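Local coordinates for D-hydantoinase (Ralstonia pickettii, PDB 1NFG), which probably catalyses the stereospecific hydrolysis of the cyclic amide bond of D-hydantoin derivatives, using two zinc ions in each subunit, at residues A45-F50 with V435-Y440; Q93-H98 with V104-G109; M346-V351 with T359-L364. One frame throughout, in Å; residues are numbered along the deposited sequence.

Contact 1 of 3, residues A45-F50 with V435-Y440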
loop_
_atom_site.group_PDB
_atom_site.type_symbol
_atom_site.label_atom_id
_atom_site.label_comp_id
_atom_site.label_asym_id
_atom_site.label_seq_id
_atom_site.Cartn_x
_atom_site.Cartn_y
_atom_site.Cartn_z
ATOM N N ALA A 45 -5.230 -27.929 -40.837
ATOM C CA ALA A 45 -3.784 -28.114 -40.879
ATOM C C ALA A 45 -3.051 -26.792 -40.659
ATOM O O ALA A 45 -3.389 -25.772 -41.267
ATOM C CB ALA A 45 -3.374 -28.720 -42.220
ATOM N N GLY A 46 -2.049 -26.821 -39.785
ATOM C CA GLY A 46 -1.270 -25.630 -39.503
ATOM C C GLY A 46 -2.049 -24.522 -38.818
ATOM O O GLY A 46 -1.593 -23.378 -38.763
ATOM N N ARG A 47 -3.221 -24.856 -38.286
ATOM C CA ARG A 47 -4.051 -23.866 -37.617
ATOM C C ARG A 47 -4.491 -24.286 -36.225
ATOM O O ARG A 47 -4.497 -25.471 -35.882
ATOM C CB ARG A 47 -5.277 -23.560 -38.468
ATOM C CG ARG A 47 -4.959 -22.851 -39.769
ATOM C CD ARG A 47 -6.218 -22.667 -40.584
ATOM N NE ARG A 47 -6.003 -21.839 -41.764
ATOM C CZ ARG A 47 -6.961 -21.534 -42.635
ATOM N NH1 ARG A 47 -8.191 -21.994 -42.449
ATOM N NH2 ARG A 47 -6.691 -20.765 -43.685
ATOM N N TYR A 48 -4.845 -23.295 -35.417
ATOM C CA TYR A 48 -5.309 -23.551 -34.065
ATOM C C TYR A 48 -6.828 -23.669 -34.091
ATOM O O TYR A 48 -7.502 -23.007 -34.884
ATOM C CB TYR A 48 -4.920 -22.403 -33.125
ATOM C CG TYR A 48 -3.439 -22.264 -32.820
ATOM C CD1 TYR A 48 -2.695 -23.345 -32.344
ATOM C CD2 TYR A 48 -2.797 -21.033 -32.945
ATOM C CE1 TYR A 48 -1.353 -23.202 -31.996
ATOM C CE2 TYR A 48 -1.455 -20.877 -32.599
ATOM C CZ TYR A 48 -0.741 -21.965 -32.124
ATOM O OH TYR A 48 0.580 -21.808 -31.766
ATOM N N VAL A 49 -7.363 -24.517 -33.226
ATOM C CA VAL A 49 -8.801 -24.695 -33.118
ATOM C C VAL A 49 -9.160 -24.127 -31.751
ATOM O O VAL A 49 -9.096 -24.840 -30.744
ATOM C CB VAL A 49 -9.188 -26.191 -33.167
ATOM C CG1 VAL A 49 -10.695 -26.350 -33.033
ATOM C CG2 VAL A 49 -8.689 -26.814 -34.461
ATOM N N PHE A 50 -9.517 -22.843 -31.721
ATOM C CA PHE A 50 -9.873 -22.145 -30.479
ATOM C C PHE A 50 -11.370 -22.126 -30.207
ATOM O O PHE A 50 -12.181 -22.255 -31.127
ATOM C CB PHE A 50 -9.468 -20.668 -30.537
ATOM C CG PHE A 50 -7.993 -20.411 -30.546
ATOM C CD1 PHE A 50 -7.150 -21.016 -29.618
ATOM C CD2 PHE A 50 -7.462 -19.466 -31.420
ATOM C CE1 PHE A 50 -5.791 -20.671 -29.557
ATOM C CE2 PHE A 50 -6.109 -19.114 -31.369
ATOM C CZ PHE A 50 -5.271 -19.717 -30.435
ATOM N N VAL A 435 -18.457 -18.298 -41.124
ATOM C CA VAL A 435 -17.391 -17.528 -41.758
ATOM C C VAL A 435 -16.507 -18.597 -42.369
ATOM O O VAL A 435 -16.065 -19.502 -41.671
ATOM C CB VAL A 435 -16.565 -16.688 -40.753
ATOM C CG1 VAL A 435 -15.479 -15.923 -41.499
ATOM C CG2 VAL A 435 -17.469 -15.712 -40.016
ATOM N N ASP A 436 -16.284 -18.514 -43.674
ATOM C CA ASP A 436 -15.471 -19.501 -44.376
ATOM C C ASP A 436 -14.290 -18.783 -45.001
ATOM O O ASP A 436 -14.469 -17.884 -45.825
ATOM C CB ASP A 436 -16.302 -20.174 -45.475
ATOM C CG ASP A 436 -15.753 -21.533 -45.886
ATOM O OD1 ASP A 436 -14.517 -21.683 -46.009
ATOM O OD2 ASP A 436 -16.570 -22.455 -46.104
ATOM N N GLU A 437 -13.086 -19.182 -44.613
ATOM C CA GLU A 437 -11.867 -18.565 -45.125
ATOM C C GLU A 437 -11.957 -17.048 -45.294
ATOM O O GLU A 437 -11.504 -16.502 -46.305
ATOM C CB GLU A 437 -11.460 -19.194 -46.457
ATOM C CG GLU A 437 -11.011 -20.644 -46.347
ATOM C CD GLU A 437 -9.942 -20.859 -45.286
ATOM O OE1 GLU A 437 -8.934 -20.116 -45.288
ATOM O OE2 GLU A 437 -10.115 -21.782 -44.456
ATOM N N GLY A 438 -12.552 -16.372 -44.313
ATOM C CA GLY A 438 -12.651 -14.923 -44.371
ATOM C C GLY A 438 -13.926 -14.300 -44.906
ATOM O O GLY A 438 -14.093 -13.079 -44.830
ATOM N N SER A 439 -14.830 -15.113 -45.446
ATOM C CA SER A 439 -16.078 -14.576 -45.985
ATOM C C SER A 439 -17.279 -14.938 -45.139
ATOM O O SER A 439 -17.498 -16.107 -44.825
ATOM C CB SER A 439 -16.306 -15.074 -47.411
ATOM O OG SER A 439 -15.249 -14.660 -48.261
ATOM N N TYR A 440 -18.057 -13.932 -44.761
ATOM C CA TYR A 440 -19.240 -14.201 -43.970
ATOM C C TYR A 440 -20.203 -15.002 -44.842
ATOM O O TYR A 440 -20.541 -14.587 -45.951
ATOM C CB TYR A 440 -19.925 -12.909 -43.521
ATOM C CG TYR A 440 -21.127 -13.218 -42.668
ATOM C CD1 TYR A 440 -20.978 -13.889 -41.459
ATOM C CD2 TYR A 440 -22.420 -12.944 -43.111
ATOM C CE1 TYR A 440 -22.078 -14.292 -40.714
ATOM C CE2 TYR A 440 -23.537 -13.346 -42.365
ATOM C CZ TYR A 440 -23.353 -14.022 -41.169
ATOM O OH TYR A 440 -24.430 -14.440 -40.419
#
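Arg47 grips Glu437 end-on, NH1 and NH2 each taking one carboxylate oxygen, in a two-pronged salt bridge that carries the whole contact. The Arg47 NH1–Glu437 OE2 bond is 2.8 Å long, with an N-H...O angle of 165°, and Arg47 NH2 reaches Glu437 OE1 over the same 2.8 Å. Each carboxylate oxygen offers its syn lone pair, and both lie close to the guanidinium plane. The two flat groups are within 18° of coplanar, so the pair of bonds fixes each group's rotation against the other.

The main chains stand well apart, with 12.1 Å between Arg47 CA and Glu437 CA, and the side chains span the distance in different ways. Arg47 runs straight from CG to NE and carries its guanidinium far from the backbone. Glu437 folds at chi2 (-52°), which swings the carboxylate round to face the arginine although its CB does not point that way. Lys425 of strand 419-429 packs against both side chains, while Thr426 touches Glu437, so the ion pair lies against a neighbouring strand although it is a surface feature.

Glu437 and Gly438 are the two central residues of a type I' turn. Asp436 and Ser439 are its first and last residues and are joined by two backbone bonds, Asp436 N–Ser439 O at 2.9 Å and Ser439 N–Asp436 O at 2.8 Å. Arg47, for its part, is backbone-bonded to Thr9. The salt bridge thus ties the N-terminal part of the chain to the two-residue loop of a beta hairpin, formed by strands 432-436 and 439-440, as suits the small beta-sandwich domain of hydantoinases, which is built from both ends of the chain.

Contact 2 of 3, residues Q93-H98 with V104-G109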
loop_
_atom_site.group_PDB
_atom_site.type_symbol
_atom_site.label_atom_id
_atom_site.label_comp_id
_atom_site.label_asym_id
_atom_site.label_seq_id
_atom_site.Cartn_x
_atom_site.Cartn_y
_atom_site.Cartn_z
ATOM N N GLN A 93 -30.383 -1.489 -22.515
ATOM C CA GLN A 93 -30.577 -0.223 -21.816
ATOM C C GLN A 93 -32.014 0.214 -21.547
ATOM O O GLN A 93 -32.820 0.349 -22.467
ATOM C CB GLN A 93 -29.854 0.891 -22.577
ATOM C CG GLN A 93 -29.748 2.178 -21.786
ATOM C CD GLN A 93 -28.921 3.223 -22.495
ATOM O OE1 GLN A 93 -29.320 3.744 -23.536
ATOM N NE2 GLN A 93 -27.754 3.531 -21.939
ATOM N N GLN A 94 -32.323 0.453 -20.275
ATOM C CA GLN A 94 -33.652 0.912 -19.881
ATOM C C GLN A 94 -33.842 2.351 -20.348
ATOM O O GLN A 94 -32.877 3.097 -20.501
ATOM C CB GLN A 94 -33.808 0.856 -18.356
ATOM C CG GLN A 94 -34.940 1.705 -17.798
ATOM C CD GLN A 94 -34.877 1.834 -16.284
ATOM O OE1 GLN A 94 -33.813 2.091 -15.722
ATOM N NE2 GLN A 94 -36.015 1.669 -15.618
ATOM N N ASP A 95 -35.091 2.727 -20.594
ATOM C CA ASP A 95 -35.414 4.086 -21.015
ATOM C C ASP A 95 -36.040 4.758 -19.808
ATOM O O ASP A 95 -36.872 4.161 -19.128
ATOM C CB ASP A 95 -36.401 4.064 -22.176
ATOM C CG ASP A 95 -35.781 3.537 -23.449
ATOM O OD1 ASP A 95 -34.868 4.203 -23.980
ATOM O OD2 ASP A 95 -36.202 2.454 -23.916
ATOM N N ARG A 96 -35.634 5.990 -19.526
ATOM C CA ARG A 96 -36.179 6.697 -18.372
ATOM C C ARG A 96 -37.707 6.720 -18.402
ATOM O O ARG A 96 -38.320 7.050 -19.415
ATOM C CB ARG A 96 -35.634 8.123 -18.324
ATOM C CG ARG A 96 -36.116 8.940 -17.137
ATOM C CD ARG A 96 -35.710 10.389 -17.320
ATOM N NE ARG A 96 -35.820 10.769 -18.732
ATOM C CZ ARG A 96 -35.604 11.991 -19.217
ATOM N NH1 ARG A 96 -35.262 12.989 -18.405
ATOM N NH2 ARG A 96 -35.716 12.213 -20.523
ATOM N N GLY A 97 -38.319 6.347 -17.288
ATOM C CA GLY A 97 -39.766 6.346 -17.227
ATOM C C GLY A 97 -40.410 5.046 -17.669
ATOM O O GLY A 97 -41.620 4.871 -17.522
ATOM N N HIS A 98 -39.610 4.131 -18.208
ATOM C CA HIS A 98 -40.127 2.846 -18.666
ATOM C C HIS A 98 -39.597 1.686 -17.811
ATOM O O HIS A 98 -38.653 1.855 -17.035
ATOM C CB HIS A 98 -39.785 2.660 -20.149
ATOM C CG HIS A 98 -40.498 3.622 -21.055
ATOM N ND1 HIS A 98 -41.837 3.502 -21.364
ATOM C CD2 HIS A 98 -40.067 4.745 -21.681
ATOM C CE1 HIS A 98 -42.197 4.510 -22.141
ATOM N NE2 HIS A 98 -41.143 5.280 -22.348
ATOM N N VAL A 104 -36.235 -5.067 -22.217
ATOM C CA VAL A 104 -35.875 -6.370 -22.741
ATOM C C VAL A 104 -36.634 -6.616 -24.038
ATOM O O VAL A 104 -36.056 -7.043 -25.046
ATOM C CB VAL A 104 -36.232 -7.476 -21.756
ATOM C CG1 VAL A 104 -35.930 -8.829 -22.377
ATOM C CG2 VAL A 104 -35.464 -7.276 -20.459
ATOM N N ALA A 105 -37.937 -6.348 -24.003
ATOM C CA ALA A 105 -38.786 -6.525 -25.177
ATOM C C ALA A 105 -38.217 -5.724 -26.342
ATOM O O ALA A 105 -38.160 -6.206 -27.473
ATOM C CB ALA A 105 -40.207 -6.061 -24.865
ATOM N N LYS A 106 -37.799 -4.493 -26.059
ATOM C CA LYS A 106 -37.230 -3.636 -27.090
ATOM C C LYS A 106 -35.965 -4.263 -27.665
ATOM O O LYS A 106 -35.722 -4.211 -28.879
ATOM C CB LYS A 106 -36.903 -2.262 -26.513
ATOM C CG LYS A 106 -36.302 -1.304 -27.521
ATOM C CD LYS A 106 -36.117 0.068 -26.905
ATOM C CE LYS A 106 -35.614 1.080 -27.926
ATOM N NZ LYS A 106 -35.650 2.473 -27.374
ATOM N N TRP A 107 -35.160 -4.858 -26.787
ATOM C CA TRP A 107 -33.926 -5.494 -27.218
ATOM C C TRP A 107 -34.242 -6.700 -28.090
ATOM O O TRP A 107 -33.664 -6.853 -29.171
ATOM C CB TRP A 107 -33.053 -5.872 -26.004
ATOM C CG TRP A 107 -31.757 -5.110 -26.009
ATOM C CD1 TRP A 107 -30.517 -5.603 -26.298
ATOM C CD2 TRP A 107 -31.603 -3.687 -25.903
ATOM N NE1 TRP A 107 -29.606 -4.580 -26.396
ATOM C CE2 TRP A 107 -30.245 -3.392 -26.161
ATOM C CE3 TRP A 107 -32.484 -2.632 -25.626
ATOM C CZ2 TRP A 107 -29.746 -2.085 -26.153
ATOM C CZ3 TRP A 107 -31.987 -1.331 -25.620
ATOM C CH2 TRP A 107 -30.630 -1.071 -25.883
ATOM N N ASP A 108 -35.167 -7.543 -27.636
ATOM C CA ASP A 108 -35.558 -8.700 -28.431
ATOM C C ASP A 108 -35.944 -8.231 -29.837
ATOM O O ASP A 108 -35.619 -8.881 -30.834
ATOM C CB ASP A 108 -36.739 -9.425 -27.796
ATOM C CG ASP A 108 -36.358 -10.159 -26.528
ATOM O OD1 ASP A 108 -35.235 -10.722 -26.479
ATOM O OD2 ASP A 108 -37.184 -10.193 -25.585
ATOM N N GLY A 109 -36.625 -7.094 -29.920
ATOM C CA GLY A 109 -37.012 -6.587 -31.218
ATOM C C GLY A 109 -35.798 -6.357 -32.091
ATOM O O GLY A 109 -35.811 -6.652 -33.284
#
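In a beta-alpha unit of the TIM barrel, Gln93 and Asp95, at and just beyond the end of strand 85-93, meet Trp107 and Lys106 of helix 100-111. The inner part of the contact lies at the indole. Gln93 N sits over one face of the Trp107 ring, displaced toward its rim, and comes within 3.4 Å of Trp107 CH2. Gln93 CB adds an apolar touch at 3.9 Å from the same Trp107 CH2. Beyond CB the glutamine leads away from the helix, its CG anti to the backbone N (chi1 -168°), and packs on Ile124, Leu126 and Asn157. The indole has further partners: NE1 is hydrogen-bonded to Asp90, and Tyr121 makes an edge-to-face pair with the ring.

Farther out, Lys106 stretches fully extended to the carboxylate of Asp95, which it crosses at about a right angle. The salt bridge is a loose one, with Lys106 NZ 3.5 Å from Asp95 OD2. The loop between is shaped by a type II turn, in which His98 N bonds to Asp95 O at 2.9 Å. Gln94 NE2 reinforces it by donating to His98 O at 3.0 Å.

The side chain of Gln93 is about 7 Å from that of the zinc ligand His59 and about 9 Å from a zinc ion. The contact is thus a strand-to-helix junction near the metal centre, at the end of a barrel strand where amidohydrolases place their metals.

Contact 3 of 3, residues M346-V351 with T359-L364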
loop_
_atom_site.group_PDB
_atom_site.type_symbol
_atom_site.label_atom_id
_atom_site.label_comp_id
_atom_site.label_asym_id
_atom_site.label_seq_id
_atom_site.Cartn_x
_atom_site.Cartn_y
_atom_site.Cartn_z
ATOM N N MET A 346 -6.211 -8.419 -31.781
ATOM C CA MET A 346 -5.450 -7.492 -30.953
ATOM C C MET A 346 -4.949 -8.132 -29.656
ATOM O O MET A 346 -3.784 -7.985 -29.294
ATOM C CB MET A 346 -6.305 -6.265 -30.639
ATOM C CG MET A 346 -6.577 -5.395 -31.847
ATOM S SD MET A 346 -5.053 -4.718 -32.540
ATOM C CE MET A 346 -4.763 -5.852 -33.753
ATOM N N VAL A 347 -5.821 -8.843 -28.954
ATOM C CA VAL A 347 -5.416 -9.493 -27.719
ATOM C C VAL A 347 -4.396 -10.581 -28.035
ATOM O O VAL A 347 -3.434 -10.778 -27.286
ATOM C CB VAL A 347 -6.627 -10.119 -26.991
ATOM C CG1 VAL A 347 -6.155 -10.998 -25.837
ATOM C CG2 VAL A 347 -7.550 -9.016 -26.479
ATOM N N TYR A 348 -4.603 -11.275 -29.156
ATOM C CA TYR A 348 -3.708 -12.349 -29.577
ATOM C C TYR A 348 -2.278 -11.859 -29.813
ATOM O O TYR A 348 -1.320 -12.615 -29.632
ATOM C CB TYR A 348 -4.226 -13.017 -30.856
ATOM C CG TYR A 348 -3.371 -14.190 -31.311
ATOM C CD1 TYR A 348 -3.452 -15.429 -30.667
ATOM C CD2 TYR A 348 -2.432 -14.039 -32.334
ATOM C CE1 TYR A 348 -2.615 -16.486 -31.026
ATOM C CE2 TYR A 348 -1.593 -15.085 -32.696
ATOM C CZ TYR A 348 -1.687 -16.303 -32.037
ATOM O OH TYR A 348 -0.830 -17.324 -32.363
ATOM N N GLN A 349 -2.122 -10.607 -30.224
ATOM C CA GLN A 349 -0.780 -10.092 -30.461
ATOM C C GLN A 349 0.025 -10.157 -29.166
ATOM O O GLN A 349 1.252 -10.172 -29.183
ATOM C CB GLN A 349 -0.837 -8.651 -30.980
ATOM C CG GLN A 349 -1.617 -8.508 -32.271
ATOM C CD GLN A 349 -1.163 -9.496 -33.331
ATOM O OE1 GLN A 349 -0.050 -9.402 -33.851
ATOM N NE2 GLN A 349 -2.026 -10.459 -33.650
ATOM N N GLY A 350 -0.682 -10.204 -28.044
ATOM C CA GLY A 350 -0.015 -10.269 -26.761
ATOM C C GLY A 350 0.681 -11.599 -26.555
ATOM O O GLY A 350 1.664 -11.685 -25.815
ATOM N N VAL A 351 0.175 -12.649 -27.195
ATOM C CA VAL A 351 0.809 -13.946 -27.042
ATOM C C VAL A 351 2.043 -13.930 -27.935
ATOM O O VAL A 351 3.049 -14.562 -27.627
ATOM C CB VAL A 351 -0.151 -15.135 -27.414
ATOM C CG1 VAL A 351 -1.594 -14.670 -27.392
ATOM C CG2 VAL A 351 0.217 -15.737 -28.744
ATOM N N THR A 359 -2.286 -20.111 -23.986
ATOM C CA THR A 359 -3.351 -20.694 -23.209
ATOM C C THR A 359 -4.169 -19.637 -22.457
ATOM O O THR A 359 -5.377 -19.803 -22.267
ATOM C CB THR A 359 -2.746 -21.755 -22.256
ATOM O OG1 THR A 359 -3.327 -23.028 -22.554
ATOM C CG2 THR A 359 -2.970 -21.400 -20.791
ATOM N N GLN A 360 -3.518 -18.554 -22.030
ATOM C CA GLN A 360 -4.215 -17.480 -21.323
ATOM C C GLN A 360 -5.087 -16.701 -22.307
ATOM O O GLN A 360 -6.136 -16.179 -21.940
ATOM C CB GLN A 360 -3.220 -16.526 -20.659
ATOM C CG GLN A 360 -2.501 -17.121 -19.464
ATOM C CD GLN A 360 -1.482 -16.170 -18.858
ATOM O OE1 GLN A 360 -0.632 -15.615 -19.564
ATOM N NE2 GLN A 360 -1.555 -15.986 -17.542
ATOM N N PHE A 361 -4.639 -16.620 -23.556
ATOM C CA PHE A 361 -5.392 -15.933 -24.592
ATOM C C PHE A 361 -6.826 -16.467 -24.596
ATOM O O PHE A 361 -7.785 -15.699 -24.534
ATOM C CB PHE A 361 -4.752 -16.185 -25.950
ATOM C CG PHE A 361 -5.600 -15.743 -27.109
ATOM C CD1 PHE A 361 -5.755 -14.392 -27.404
ATOM C CD2 PHE A 361 -6.237 -16.681 -27.916
ATOM C CE1 PHE A 361 -6.530 -13.981 -28.490
ATOM C CE2 PHE A 361 -7.011 -16.284 -28.999
ATOM C CZ PHE A 361 -7.158 -14.930 -29.289
ATOM N N VAL A 362 -6.960 -17.788 -24.663
ATOM C CA VAL A 362 -8.268 -18.426 -24.670
ATOM C C VAL A 362 -9.019 -18.165 -23.369
ATOM O O VAL A 362 -10.218 -17.888 -23.381
ATOM C CB VAL A 362 -8.139 -19.955 -24.897
ATOM C CG1 VAL A 362 -9.521 -20.628 -24.828
ATOM C CG2 VAL A 362 -7.476 -20.219 -26.249
ATOM N N GLU A 363 -8.320 -18.258 -22.245
ATOM C CA GLU A 363 -8.948 -18.011 -20.952
ATOM C C GLU A 363 -9.618 -16.639 -20.927
ATOM O O GLU A 363 -10.793 -16.510 -20.595
ATOM C CB GLU A 363 -7.907 -18.080 -19.826
ATOM C CG GLU A 363 -8.403 -17.507 -18.493
ATOM C CD GLU A 363 -7.301 -17.340 -17.450
ATOM O OE1 GLU A 363 -6.134 -17.090 -17.823
ATOM O OE2 GLU A 363 -7.609 -17.439 -16.245
ATOM N N LEU A 364 -8.854 -15.622 -21.292
ATOM C CA LEU A 364 -9.326 -14.243 -21.282
ATOM C C LEU A 364 -10.333 -13.908 -22.362
ATOM O O LEU A 364 -11.328 -13.231 -22.118
ATOM C CB LEU A 364 -8.137 -13.296 -21.430
ATOM C CG LEU A 364 -7.088 -13.335 -20.327
ATOM C CD1 LEU A 364 -5.873 -12.528 -20.747
ATOM C CD2 LEU A 364 -7.699 -12.795 -19.045
#
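Phe361 packs against Val347, Tyr348 and Val351 in a buried helical hairpin, which follows barrel strand 310-311 and precedes strand 390-400. The two segments run nearly antiparallel, at 153°, with their axes 9.3 Å apart, and the Phe361 side chain reaches across between them and makes all the close contacts. Backbone bonds within the first helix are of the i to i+3 kind near its C-terminal end, as between Gly350 N and Val347 O at 2.9 Å, where the helix is kinked.

The aromatic interaction is a T-shaped pair. Tyr348 turns its edge to the face of Phe361, the planes standing at 82° and the ring centres 5.2 Å apart, and Tyr348 CD1 lies over the middle of the phenylalanine. Phe361 has CG anti to the backbone N (chi1 169°), which directs its ring at the first helix. Its outer end reaches the helix backbone itself, for Phe361 CE1 lies 3.4 Å from Tyr348 N. Beyond the pair, Phe361 also meets the ring of Phe50, and Tyr348 that of Trp393, so the cluster continues into the neighbouring strands.

Aliphatic contacts complete the seat of the phenylalanine. Val347 CG1 comes in at the ring edge, near its plane, 3.8 Å from Phe361 CD1. Val351 packs at the root of the same side chain and also against the tyrosine of its own helix: CG1 touches Phe361 CB at 3.8 Å, while CG2 rests 3.7 Å above one face of the Tyr348 ring, toward its rim.

Contact 1 joins residues near both ends of the chain, and the other two fall between them in sequence, contact 2 before contact 3. Contacts 1 and 3 are neighbours, with centres 17 Å apart: Phe50 CD1 packs 3.5 Å from Val362 CG2, and Tyr48 CE2 lies 3.6 Å from Tyr348 OH. Strand 48-58, just after Arg47, leads toward the helical hairpin, linking the small beta domain to the barrel. Contact 2, where strand 85-93 passes to helix 100-111, is remote, its centre 36 Å from contact 1 and 34 Å from contact 3, and lies across the chain's centre from contact 3. Gln93 brings it to about 9 Å from a zinc ion, side chain to metal.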